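Local coordinates for protein MtVAO615 (Myceliophthora thermophila, PDB 6F72) that probably acts as a bicovalent FAD-dependent oxidase, reoxidised rapidly by molecular oxygen when reduced, though no substrate has yet been identified, at residues L171-L176 against L197-E202; T90-P95 against K153-D158; E253-T258 against V288-T293. All coordinates share one frame; numbering follows the deposited sequence.

All three contacts lie in the FAD-binding part of this VAO-type protein. Along the chain interaction 2 closes first, then interaction 1, then interaction 3. Interaction 1 stands between the others: its centre is about 10 Å from that of interaction 2 and about 11 Å from that of interaction 3. Residues 171-172 and Lys153 belong to one mixed sheet. Residues 197-198 and 288-293 lie on neighbouring strands of the antiparallel sheet. Interactions 2 and 3 do not touch, and their centres are about 19 Å apart. They hold different parts of FAD: interaction 2 holds the diphosphate and flavin, interaction 3 the adenine.

Interaction 1 (L171-L176 against L197-E202); sequences LWMHNL and LGAGVE
The backbones of Leu176 and Gly200 meet where two type I beta turns, Met173 to Leu176 and Gly198 to Val201, pack against each other at the ends of their strands. Gly200 N donates to Leu176 O at 2.9 Å, with an N-H...O angle of 147°. Gly200 CA also lies 3.2 Å from Met173 O. A side chain at Gly200 or Gly198 would run into the carbonyls of the other turn, so both positions suit glycine. Leu176 lays its CB over the Ala199 backbone, 3.8 Å from Ala199 N. Beside it, Met173 CB and Ala199 CB touch at 4.1 Å, and both residues line the FAD pocket. The polar side of the contact is made by His174 and Glu202. Glu202 OE2 comes to the ring edge, 3.3 Å from His174 CE1, and the carboxylate plane is turned 71° from the ring. Also at the edge is a water, which bridges His174 ND1 and Gly200 O, 2.8 Å from each. His174 NE2 is bonded to Asn93 OD1, so both ring nitrogens have partners. Glu202 OE2 forms a salt bridge with Lys177, which also bonds Gly200 O. Strand 169-172 runs between strands 126-129 and 150-153, helix 89-92 packs on His174 and Glu202, and Glu202 is the N-cap residue of helix 203-212.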
loop_
_atom_site.group_PDB
_atom_site.type_symbol
_atom_site.label_atom_id
_atom_site.label_comp_id
_atom_site.label_asym_id
_atom_site.label_seq_id
_atom_site.Cartn_x
_atom_site.Cartn_y
_atom_site.Cartn_z
ATOM N N LEU A 171 -2.592 17.826 -1.614
ATOM C CA LEU A 171 -1.483 17.875 -2.552
ATOM C C LEU A 171 -1.563 16.614 -3.374
ATOM O O LEU A 171 -1.284 15.510 -2.894
ATOM C CB LEU A 171 -0.139 18.010 -1.832
ATOM C CG LEU A 171 -0.057 19.190 -0.862
ATOM C CD1 LEU A 171 1.180 19.111 0.010
ATOM C CD2 LEU A 171 -0.129 20.513 -1.616
ATOM N N TRP A 172 -2.000 16.791 -4.613
ATOM C CA TRP A 172 -2.284 15.668 -5.482
ATOM C C TRP A 172 -1.077 15.446 -6.363
ATOM O O TRP A 172 -0.797 16.255 -7.236
ATOM C CB TRP A 172 -3.565 15.930 -6.295
ATOM C CG TRP A 172 -4.026 14.806 -7.175
ATOM C CD1 TRP A 172 -4.048 13.481 -6.864
ATOM C CD2 TRP A 172 -4.586 14.913 -8.494
ATOM N NE1 TRP A 172 -4.560 12.747 -7.904
ATOM C CE2 TRP A 172 -4.910 13.598 -8.918
ATOM C CE3 TRP A 172 -4.843 15.990 -9.362
ATOM C CZ2 TRP A 172 -5.474 13.322 -10.177
ATOM C CZ3 TRP A 172 -5.410 15.715 -10.623
ATOM C CH2 TRP A 172 -5.712 14.382 -11.012
ATOM N N MET A 173 -0.392 14.332 -6.125
ATOM C CA MET A 173 0.935 14.036 -6.673
ATOM C C MET A 173 0.890 13.124 -7.884
ATOM O O MET A 173 1.934 12.859 -8.498
ATOM C CB MET A 173 1.814 13.347 -5.597
ATOM C CG MET A 173 1.765 14.002 -4.229
ATOM S SD MET A 173 2.091 15.780 -4.277
ATOM C CE MET A 173 3.842 15.730 -4.604
ATOM N N HIS A 174 -0.313 12.660 -8.213
ATOM C CA HIS A 174 -0.584 11.664 -9.263
ATOM C C HIS A 174 0.057 11.917 -10.624
ATOM O O HIS A 174 0.412 10.967 -11.330
ATOM C CB HIS A 174 -2.110 11.518 -9.436
ATOM C CG HIS A 174 -2.529 10.606 -10.550
ATOM N ND1 HIS A 174 -2.132 9.288 -10.627
ATOM C CD2 HIS A 174 -3.335 10.819 -11.617
ATOM C CE1 HIS A 174 -2.655 8.734 -11.708
ATOM N NE2 HIS A 174 -3.397 9.640 -12.321
ATOM N N ASN A 175 0.204 13.192 -10.981
ATOM C CA ASN A 175 0.617 13.571 -12.324
ATOM C C ASN A 175 2.113 13.846 -12.456
ATOM O O ASN A 175 2.564 14.241 -13.517
ATOM C CB ASN A 175 -0.180 14.772 -12.795
ATOM C CG ASN A 175 -1.654 14.501 -12.829
ATOM O OD1 ASN A 175 -2.112 13.615 -13.550
ATOM N ND2 ASN A 175 -2.407 15.249 -12.031
ATOM N N LEU A 176 2.871 13.613 -11.383
ATOM C CA LEU A 176 4.322 13.759 -11.427
ATOM C C LEU A 176 4.876 12.437 -11.936
ATOM O O LEU A 176 5.258 11.573 -11.150
ATOM C CB LEU A 176 4.870 14.157 -10.048
ATOM C CG LEU A 176 4.445 15.563 -9.591
ATOM C CD1 LEU A 176 4.841 15.814 -8.153
ATOM C CD2 LEU A 176 4.964 16.692 -10.489
ATOM N N LEU A 197 12.222 8.456 -10.358
ATOM C CA LEU A 197 10.796 8.380 -10.679
ATOM C C LEU A 197 10.005 9.454 -9.962
ATOM O O LEU A 197 10.145 9.622 -8.753
ATOM C CB LEU A 197 10.231 6.995 -10.318
ATOM C CG LEU A 197 10.868 5.693 -10.821
ATOM C CD1 LEU A 197 10.162 4.496 -10.192
ATOM C CD2 LEU A 197 10.860 5.582 -12.343
ATOM N N GLY A 198 9.164 10.176 -10.713
ATOM C CA GLY A 198 8.302 11.202 -10.122
ATOM C C GLY A 198 7.297 10.587 -9.147
ATOM O O GLY A 198 6.971 9.400 -9.247
ATOM N N ALA A 199 6.810 11.400 -8.208
ATOM C CA ALA A 199 5.962 10.944 -7.106
ATOM C C ALA A 199 4.660 10.219 -7.498
ATOM O O ALA A 199 4.135 9.428 -6.710
ATOM C CB ALA A 199 5.669 12.102 -6.169
ATOM N N GLY A 200 4.163 10.477 -8.707
ATOM C CA GLY A 200 2.930 9.861 -9.206
ATOM C C GLY A 200 3.139 8.599 -10.025
ATOM O O GLY A 200 2.171 8.011 -10.491
ATOM N N VAL A 201 4.392 8.175 -10.208
ATOM C CA VAL A 201 4.684 6.955 -10.985
ATOM C C VAL A 201 4.063 5.731 -10.281
ATOM O O VAL A 201 4.290 5.498 -9.084
ATOM C CB VAL A 201 6.206 6.754 -11.264
ATOM C CG1 VAL A 201 6.479 5.437 -11.993
ATOM C CG2 VAL A 201 6.762 7.913 -12.090
ATOM N N GLU A 202 3.251 4.994 -11.036
ATOM C CA GLU A 202 2.549 3.808 -10.531
ATOM C C GLU A 202 3.297 2.548 -10.936
ATOM O O GLU A 202 4.122 2.588 -11.848
ATOM C CB GLU A 202 1.097 3.784 -11.042
ATOM C CG GLU A 202 0.262 4.937 -10.512
ATOM C CD GLU A 202 -1.117 4.991 -11.116
ATOM O OE1 GLU A 202 -2.013 4.279 -10.617
ATOM O OE2 GLU A 202 -1.304 5.750 -12.093
HETATM O O HOH W 1 -0.166 8.138 -9.007
#

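Interaction 2 (T90-P95 against K153-D158); sequences THVNAP and KNTGHD. With FAD (flavin-adenine dinucleotide), chain E.
Lys153 reaches from the end of strand 150-153 to the carbonyls of Ala94 and Pro95, and the loop after it is the FAD diphosphate-binding loop of this PCMH-type domain. Lys153 NZ bonds Ala94 O at 2.8 Å. Its bond to Pro95 O is weak. The chain bends at chi3 (86°), which turns CE toward Pro95 O. Asp97 O also accepts from NZ, and a water joins NZ to Val92 O and Asn154 O. The ammonium is thus held mainly by carbonyl oxygens, which would probably favour its charged form. Val92 CG2 packs 3.6 Å from Thr155 O, and Val92 CG1 approaches Thr155 CB. On the cofactor side, the backbone N-H groups of Asn154, Thr155 and Gly156 converge on FAD O2A, the first at 2.8 Å. Asn154 ND2 bonds O2P of the other phosphate. Asp158 N bonds FAD O1A. Thr155 OG1 lies within hydrogen-bonding distance of both O1P and O3P of FAD. Thr155 OG1 also accepts from His157 N at 3.3 Å, which makes an ST turn. Gly156 has a positive phi (75°), which favours glycine. Beyond the turn, the His157 ring is held at NE2 by Thr224 OG1. His157 and Cys222 form the two covalent links to FAD; the histidine bond joins ND1 to the flavin methyl carbon C8M.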
loop_
_atom_site.group_PDB
_atom_site.type_symbol
_atom_site.label_atom_id
_atom_site.label_comp_id
_atom_site.label_asym_id
_atom_site.label_seq_id
_atom_site.Cartn_x
_atom_site.Cartn_y
_atom_site.Cartn_z
ATOM N N THR A 90 -9.252 4.576 -13.914
ATOM C CA THR A 90 -10.358 5.545 -13.938
ATOM C C THR A 90 -10.540 6.227 -12.570
ATOM O O THR A 90 -10.582 7.459 -12.472
ATOM C CB THR A 90 -11.661 4.849 -14.418
ATOM O OG1 THR A 90 -11.469 4.399 -15.765
ATOM C CG2 THR A 90 -12.870 5.795 -14.392
ATOM N N HIS A 91 -10.622 5.410 -11.527
ATOM C CA HIS A 91 -10.768 5.880 -10.163
ATOM C C HIS A 91 -9.515 6.583 -9.635
ATOM O O HIS A 91 -9.596 7.610 -8.936
ATOM C CB HIS A 91 -11.085 4.687 -9.283
ATOM C CG HIS A 91 -12.152 4.954 -8.274
ATOM N ND1 HIS A 91 -12.987 3.964 -7.803
ATOM C CD2 HIS A 91 -12.526 6.101 -7.653
ATOM C CE1 HIS A 91 -13.821 4.487 -6.922
ATOM N NE2 HIS A 91 -13.566 5.783 -6.815
ATOM N N VAL A 92 -8.358 6.014 -9.973
ATOM C CA VAL A 92 -7.083 6.576 -9.587
ATOM C C VAL A 92 -6.876 7.954 -10.242
ATOM O O VAL A 92 -6.213 8.810 -9.652
ATOM C CB VAL A 92 -5.922 5.589 -9.893
ATOM C CG1 VAL A 92 -4.579 6.288 -9.912
ATOM C CG2 VAL A 92 -5.893 4.468 -8.862
ATOM N N ASN A 93 -7.482 8.166 -11.421
ATOM C CA ASN A 93 -7.327 9.411 -12.187
ATOM C C ASN A 93 -8.154 10.579 -11.659
ATOM O O ASN A 93 -7.958 11.721 -12.083
ATOM C CB ASN A 93 -7.651 9.188 -13.666
ATOM C CG ASN A 93 -6.522 8.519 -14.435
ATOM O OD1 ASN A 93 -5.424 8.299 -13.925
ATOM N ND2 ASN A 93 -6.803 8.187 -15.683
ATOM N N ALA A 94 -9.091 10.294 -10.758
ATOM C CA ALA A 94 -9.939 11.329 -10.175
ATOM C C ALA A 94 -9.142 12.150 -9.148
ATOM O O ALA A 94 -8.379 11.574 -8.353
ATOM C CB ALA A 94 -11.177 10.712 -9.550
ATOM N N PRO A 95 -9.287 13.496 -9.184
ATOM C CA PRO A 95 -8.536 14.388 -8.294
ATOM C C PRO A 95 -8.743 14.147 -6.799
ATOM O O PRO A 95 -7.776 13.985 -6.073
ATOM C CB PRO A 95 -9.044 15.780 -8.685
ATOM C CG PRO A 95 -9.441 15.619 -10.114
ATOM C CD PRO A 95 -10.096 14.272 -10.147
ATOM N N LYS A 153 -2.241 13.149 -1.457
ATOM C CA LYS A 153 -2.822 12.017 -2.170
ATOM C C LYS A 153 -2.087 11.750 -3.459
ATOM O O LYS A 153 -1.863 12.654 -4.254
ATOM C CB LYS A 153 -4.342 12.205 -2.453
ATOM C CG LYS A 153 -4.971 10.920 -2.998
ATOM C CD LYS A 153 -6.339 11.059 -3.634
ATOM C CE LYS A 153 -6.234 11.431 -5.099
ATOM N NZ LYS A 153 -7.339 10.853 -5.910
ATOM N N ASN A 154 -1.763 10.483 -3.669
ATOM C CA ASN A 154 -1.048 10.044 -4.840
ATOM C C ASN A 154 -1.985 9.244 -5.741
ATOM O O ASN A 154 -2.327 9.710 -6.830
ATOM C CB ASN A 154 0.218 9.270 -4.428
ATOM C CG ASN A 154 0.935 8.631 -5.601
ATOM O OD1 ASN A 154 0.814 9.080 -6.743
ATOM N ND2 ASN A 154 1.690 7.577 -5.324
ATOM N N THR A 155 -2.398 8.066 -5.281
ATOM C CA THR A 155 -3.286 7.146 -6.009
ATOM C C THR A 155 -4.661 6.969 -5.309
ATOM O O THR A 155 -5.635 6.529 -5.938
ATOM C CB THR A 155 -2.658 5.726 -6.155
ATOM O OG1 THR A 155 -2.480 5.136 -4.857
ATOM C CG2 THR A 155 -1.312 5.759 -6.864
ATOM N N GLY A 156 -4.714 7.293 -4.015
ATOM C CA GLY A 156 -5.864 7.015 -3.155
ATOM C C GLY A 156 -6.061 5.561 -2.717
ATOM O O GLY A 156 -7.155 5.186 -2.249
ATOM N N HIS A 157 -5.012 4.745 -2.851
ATOM C CA HIS A 157 -5.049 3.347 -2.441
ATOM C C HIS A 157 -5.133 3.125 -0.946
ATOM O O HIS A 157 -5.465 2.017 -0.545
ATOM C CB HIS A 157 -3.816 2.612 -2.913
ATOM C CG HIS A 157 -4.057 1.689 -4.057
ATOM N ND1 HIS A 157 -4.545 0.397 -3.908
ATOM C CD2 HIS A 157 -3.818 1.869 -5.379
ATOM C CE1 HIS A 157 -4.617 -0.146 -5.116
ATOM N NE2 HIS A 157 -4.168 0.713 -6.013
ATOM N N ASP A 158 -4.853 4.144 -0.130
ATOM C CA ASP A 158 -4.630 3.912 1.308
ATOM C C ASP A 158 -5.775 3.256 2.065
ATOM O O ASP A 158 -6.864 3.822 2.163
ATOM C CB ASP A 158 -4.190 5.151 2.078
ATOM C CG ASP A 158 -3.528 4.782 3.407
ATOM O OD1 ASP A 158 -2.330 4.393 3.409
ATOM O OD2 ASP A 158 -4.231 4.864 4.438
HETATM P PA FAD E . -1.989 6.898 -1.400
HETATM O O1A FAD E . -3.253 6.571 -0.647
HETATM O O2A FAD E . -2.094 7.980 -2.439
HETATM O O5B FAD E . -0.851 7.272 -0.330
HETATM C C5B FAD E . -0.664 6.521 0.870
HETATM C C4B FAD E . -0.011 7.364 1.960
HETATM O O4B FAD E . 1.232 7.884 1.484
HETATM C C3B FAD E . -0.826 8.564 2.403
HETATM O O3B FAD E . -0.593 8.728 3.807
HETATM C C2B FAD E . -0.226 9.741 1.651
HETATM O O2B FAD E . -0.356 10.963 2.381
HETATM C C1B FAD E . 1.227 9.322 1.510
HETATM N N9A FAD E . 1.891 9.792 0.270
HETATM C C8A FAD E . 1.734 9.256 -0.959
HETATM N N7A FAD E . 2.517 9.895 -1.864
HETATM C C5A FAD E . 3.194 10.849 -1.205
HETATM C C6A FAD E . 4.190 11.883 -1.566
HETATM N N6A FAD E . 4.594 12.003 -2.850
HETATM N N1A FAD E . 4.655 12.692 -0.586
HETATM C C2A FAD E . 4.248 12.580 0.697
HETATM N N3A FAD E . 3.344 11.651 1.098
HETATM C C4A FAD E . 2.792 10.776 0.208
HETATM N N1 FAD E . 1.500 -3.028 -0.525
HETATM C C2 FAD E . 2.515 -3.926 -0.578
HETATM O O2 FAD E . 3.492 -3.785 0.195
HETATM N N3 FAD E . 2.500 -4.967 -1.439
HETATM C C4 FAD E . 1.494 -5.209 -2.295
HETATM O O4 FAD E . 1.523 -6.190 -3.073
HETATM C C4X FAD E . 0.355 -4.265 -2.303
HETATM N N5 FAD E . -0.691 -4.424 -3.141
HETATM C C5X FAD E . -1.743 -3.555 -3.142
HETATM C C6 FAD E . -2.825 -3.738 -4.030
HETATM C C7 FAD E . -3.898 -2.819 -4.011
HETATM C C7M FAD E . -5.056 -3.039 -4.967
HETATM C C8 FAD E . -3.881 -1.646 -3.063
HETATM C C8M FAD E . -4.936 -0.550 -3.033
HETATM C C9 FAD E . -2.803 -1.485 -2.199
HETATM C C9A FAD E . -1.735 -2.388 -2.196
HETATM N N10 FAD E . -0.637 -2.197 -1.324
HETATM C C10 FAD E . 0.420 -3.132 -1.341
HETATM C "C1'" FAD E . -0.648 -1.094 -0.367
HETATM C "C2'" FAD E . 0.226 0.097 -0.623
HETATM O "O2'" FAD E . 1.571 -0.285 -0.344
HETATM C "C3'" FAD E . -0.248 1.161 0.360
HETATM O "O3'" FAD E . -1.684 1.307 0.311
HETATM C "C4'" FAD E . 0.422 2.500 0.093
HETATM O "O4'" FAD E . 0.139 3.395 1.169
HETATM C "C5'" FAD E . 0.009 3.080 -1.261
HETATM O "O5'" FAD E . 0.558 4.373 -1.457
HETATM P P FAD E . 0.007 5.293 -2.654
HETATM O O1P FAD E . -0.028 4.475 -3.913
HETATM O O2P FAD E . 0.791 6.582 -2.562
HETATM O O3P FAD E . -1.508 5.574 -2.170
HETATM O O HOH W 2 -5.084 9.808 -7.545
#

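Interaction 3 (E253-T258 against V288-T293); sequences EWEVVT and VVLSMT. With FAD (flavin-adenine dinucleotide), chain E.
Glu255 O faces both Leu290 and Ser291, so the register of the antiparallel pair shifts by one at a classic beta bulge. Leu290 N donates to Glu255 O at 2.7 Å, and Ser291 N adds a weak bond. Regular pairing flanks the bulge: Glu253 with Thr293 and Val257 with Val288 are hydrogen-bonded pairs. The side chains of Glu255 and Ser291 meet on the sheet face they share with Val257. Ser291 OG donates at 2.7 Å to Glu255 OE1, which accepts with its anti lone pair. OE2 bonds His263 NE2 on the adjoining strand. An alanine at Glu255 would probably leave Ser291 OG and His263 NE2 without these carboxylate partners. Nearby, Val257 CG2 and Leu290 CD1 make an apolar contact, 3.8 Å apart. On the face of Trp254 and Met292, these two side chains lie side by side and point the same way. Met292 CB packs 3.6 Å from Trp254 CZ3. Met292 SD makes an oblique Met-aromatic contact, 4.7 Å from the centroid of the Trp254 six-membered ring. Val289 CG1 meets the edge of the indole, 3.7 Å from Trp254 CE3. Trp254 NE1 bonds Ser279 OG. Just before the bulge, Val289 N donates to FAD N1A at 2.8 Å, and FAD N6A donates to Val289 O at 2.7 Å. This donor-acceptor pair matches the Watson-Crick edge (N1A and N6A) of adenine, which implies that the strand backbone itself recognises the base.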
loop_
_atom_site.group_PDB
_atom_site.type_symbol
_atom_site.label_atom_id
_atom_site.label_comp_id
_atom_site.label_asym_id
_atom_site.label_seq_id
_atom_site.Cartn_x
_atom_site.Cartn_y
_atom_site.Cartn_z
ATOM N N GLU A 253 17.741 7.957 -3.133
ATOM C CA GLU A 253 17.500 9.376 -2.870
ATOM C C GLU A 253 16.020 9.633 -2.794
ATOM O O GLU A 253 15.261 8.956 -3.473
ATOM C CB GLU A 253 18.053 10.229 -4.011
ATOM C CG GLU A 253 19.570 10.186 -4.088
ATOM C CD GLU A 253 20.141 11.053 -5.188
ATOM O OE1 GLU A 253 19.668 12.201 -5.352
ATOM O OE2 GLU A 253 21.082 10.586 -5.859
ATOM N N TRP A 254 15.646 10.601 -1.955
ATOM C CA TRP A 254 14.307 11.186 -1.911
ATOM C C TRP A 254 14.470 12.658 -2.232
ATOM O O TRP A 254 15.290 13.340 -1.610
ATOM C CB TRP A 254 13.683 11.093 -0.516
ATOM C CG TRP A 254 13.363 9.703 -0.048
ATOM C CD1 TRP A 254 14.044 8.974 0.902
ATOM C CD2 TRP A 254 12.281 8.882 -0.489
ATOM N NE1 TRP A 254 13.448 7.743 1.069
ATOM C CE2 TRP A 254 12.366 7.658 0.226
ATOM C CE3 TRP A 254 11.244 9.052 -1.436
ATOM C CZ2 TRP A 254 11.453 6.615 0.032
ATOM C CZ3 TRP A 254 10.348 8.007 -1.636
ATOM C CH2 TRP A 254 10.452 6.809 -0.899
ATOM N N GLU A 255 13.678 13.139 -3.186
ATOM C CA GLU A 255 13.550 14.562 -3.433
ATOM C C GLU A 255 12.223 15.007 -2.825
ATOM O O GLU A 255 11.189 14.399 -3.074
ATOM C CB GLU A 255 13.604 14.839 -4.931
ATOM C CG GLU A 255 13.458 16.310 -5.299
ATOM C CD GLU A 255 13.067 16.525 -6.743
ATOM O OE1 GLU A 255 12.935 15.535 -7.498
ATOM O OE2 GLU A 255 12.889 17.705 -7.128
ATOM N N VAL A 256 12.289 16.044 -1.994
ATOM C CA VAL A 256 11.192 16.445 -1.122
ATOM C C VAL A 256 11.020 17.956 -1.015
ATOM O O VAL A 256 11.929 18.719 -1.336
ATOM C CB VAL A 256 11.328 15.876 0.335
ATOM C CG1 VAL A 256 11.642 14.389 0.344
ATOM C CG2 VAL A 256 12.331 16.665 1.175
ATOM N N VAL A 257 9.823 18.350 -0.571
ATOM C CA VAL A 257 9.560 19.661 0.012
ATOM C C VAL A 257 9.136 19.433 1.465
ATOM O O VAL A 257 8.212 18.660 1.757
ATOM C CB VAL A 257 8.462 20.448 -0.739
ATOM C CG1 VAL A 257 8.272 21.824 -0.114
ATOM C CG2 VAL A 257 8.805 20.593 -2.215
ATOM N N THR A 258 9.814 20.123 2.366
ATOM C CA THR A 258 9.521 20.052 3.788
ATOM C C THR A 258 8.400 21.019 4.128
ATOM O O THR A 258 8.054 21.891 3.305
ATOM C CB THR A 258 10.772 20.400 4.613
ATOM O OG1 THR A 258 11.251 21.688 4.207
ATOM C CG2 THR A 258 11.846 19.392 4.349
ATOM N N VAL A 288 6.793 16.196 1.802
ATOM C CA VAL A 288 6.129 15.923 0.537
ATOM C C VAL A 288 7.186 15.440 -0.445
ATOM O O VAL A 288 8.132 16.176 -0.757
ATOM C CB VAL A 288 5.388 17.172 -0.010
ATOM C CG1 VAL A 288 4.575 16.831 -1.241
ATOM C CG2 VAL A 288 4.485 17.766 1.054
ATOM N N VAL A 289 7.016 14.221 -0.946
ATOM C CA VAL A 289 7.991 13.622 -1.862
ATOM C C VAL A 289 7.634 13.980 -3.301
ATOM O O VAL A 289 6.483 13.767 -3.726
ATOM C CB VAL A 289 8.058 12.081 -1.696
ATOM C CG1 VAL A 289 8.727 11.409 -2.890
ATOM C CG2 VAL A 289 8.746 11.706 -0.377
ATOM N N LEU A 290 8.617 14.508 -4.032
ATOM C CA LEU A 290 8.467 14.839 -5.454
ATOM C C LEU A 290 8.991 13.748 -6.374
ATOM O O LEU A 290 8.499 13.561 -7.482
ATOM C CB LEU A 290 9.148 16.168 -5.766
ATOM C CG LEU A 290 8.661 17.428 -5.044
ATOM C CD1 LEU A 290 9.674 18.540 -5.280
ATOM C CD2 LEU A 290 7.283 17.864 -5.522
ATOM N N SER A 291 10.013 13.031 -5.911
ATOM C CA SER A 291 10.554 11.898 -6.645
ATOM C C SER A 291 11.377 11.054 -5.700
ATOM O O SER A 291 11.736 11.505 -4.602
ATOM C CB SER A 291 11.427 12.366 -7.830
ATOM O OG SER A 291 12.707 12.805 -7.399
ATOM N N MET A 292 11.659 9.829 -6.138
ATOM C CA MET A 292 12.675 8.979 -5.521
ATOM C C MET A 292 13.632 8.484 -6.595
ATOM O O MET A 292 13.272 8.375 -7.770
ATOM C CB MET A 292 12.026 7.798 -4.771
ATOM C CG MET A 292 11.516 6.654 -5.635
ATOM S SD MET A 292 10.966 5.255 -4.641
ATOM C CE MET A 292 10.839 3.989 -5.911
ATOM N N THR A 293 14.865 8.222 -6.196
ATOM C CA THR A 293 15.791 7.518 -7.052
ATOM C C THR A 293 15.985 6.164 -6.398
ATOM O O THR A 293 16.181 6.080 -5.179
ATOM C CB THR A 293 17.095 8.299 -7.187
ATOM O OG1 THR A 293 16.771 9.623 -7.615
ATOM C CG2 THR A 293 18.043 7.640 -8.199
HETATM P PA FAD E . -1.989 6.898 -1.400
HETATM O O1A FAD E . -3.253 6.571 -0.647
HETATM O O2A FAD E . -2.094 7.980 -2.439
HETATM O O5B FAD E . -0.851 7.272 -0.330
HETATM C C5B FAD E . -0.664 6.521 0.870
HETATM C C4B FAD E . -0.011 7.364 1.960
HETATM O O4B FAD E . 1.232 7.884 1.484
HETATM C C3B FAD E . -0.826 8.564 2.403
HETATM O O3B FAD E . -0.593 8.728 3.807
HETATM C C2B FAD E . -0.226 9.741 1.651
HETATM O O2B FAD E . -0.356 10.963 2.381
HETATM C C1B FAD E . 1.227 9.322 1.510
HETATM N N9A FAD E . 1.891 9.792 0.270
HETATM C C8A FAD E . 1.734 9.256 -0.959
HETATM N N7A FAD E . 2.517 9.895 -1.864
HETATM C C5A FAD E . 3.194 10.849 -1.205
HETATM C C6A FAD E . 4.190 11.883 -1.566
HETATM N N6A FAD E . 4.594 12.003 -2.850
HETATM N N1A FAD E . 4.655 12.692 -0.586
HETATM C C2A FAD E . 4.248 12.580 0.697
HETATM N N3A FAD E . 3.344 11.651 1.098
HETATM C C4A FAD E . 2.792 10.776 0.208
HETATM N N1 FAD E . 1.500 -3.028 -0.525
HETATM C C2 FAD E . 2.515 -3.926 -0.578
HETATM O O2 FAD E . 3.492 -3.785 0.195
HETATM N N3 FAD E . 2.500 -4.967 -1.439
HETATM C C4 FAD E . 1.494 -5.209 -2.295
HETATM O O4 FAD E . 1.523 -6.190 -3.073
HETATM C C4X FAD E . 0.355 -4.265 -2.303
HETATM N N5 FAD E . -0.691 -4.424 -3.141
HETATM C C5X FAD E . -1.743 -3.555 -3.142
HETATM C C6 FAD E . -2.825 -3.738 -4.030
HETATM C C7 FAD E . -3.898 -2.819 -4.011
HETATM C C7M FAD E . -5.056 -3.039 -4.967
HETATM C C8 FAD E . -3.881 -1.646 -3.063
HETATM C C8M FAD E . -4.936 -0.550 -3.033
HETATM C C9 FAD E . -2.803 -1.485 -2.199
HETATM C C9A FAD E . -1.735 -2.388 -2.196
HETATM N N10 FAD E . -0.637 -2.197 -1.324
HETATM C C10 FAD E . 0.420 -3.132 -1.341
HETATM C "C1'" FAD E . -0.648 -1.094 -0.367
HETATM C "C2'" FAD E . 0.226 0.097 -0.623
HETATM O "O2'" FAD E . 1.571 -0.285 -0.344
HETATM C "C3'" FAD E . -0.248 1.161 0.360
HETATM O "O3'" FAD E . -1.684 1.307 0.311
HETATM C "C4'" FAD E . 0.422 2.500 0.093
HETATM O "O4'" FAD E . 0.139 3.395 1.169
HETATM C "C5'" FAD E . 0.009 3.080 -1.261
HETATM O "O5'" FAD E . 0.558 4.373 -1.457
HETATM P P FAD E . 0.007 5.293 -2.654
HETATM O O1P FAD E . -0.028 4.475 -3.913
HETATM O O2P FAD E . 0.791 6.582 -2.562
HETATM O O3P FAD E . -1.508 5.574 -2.170
#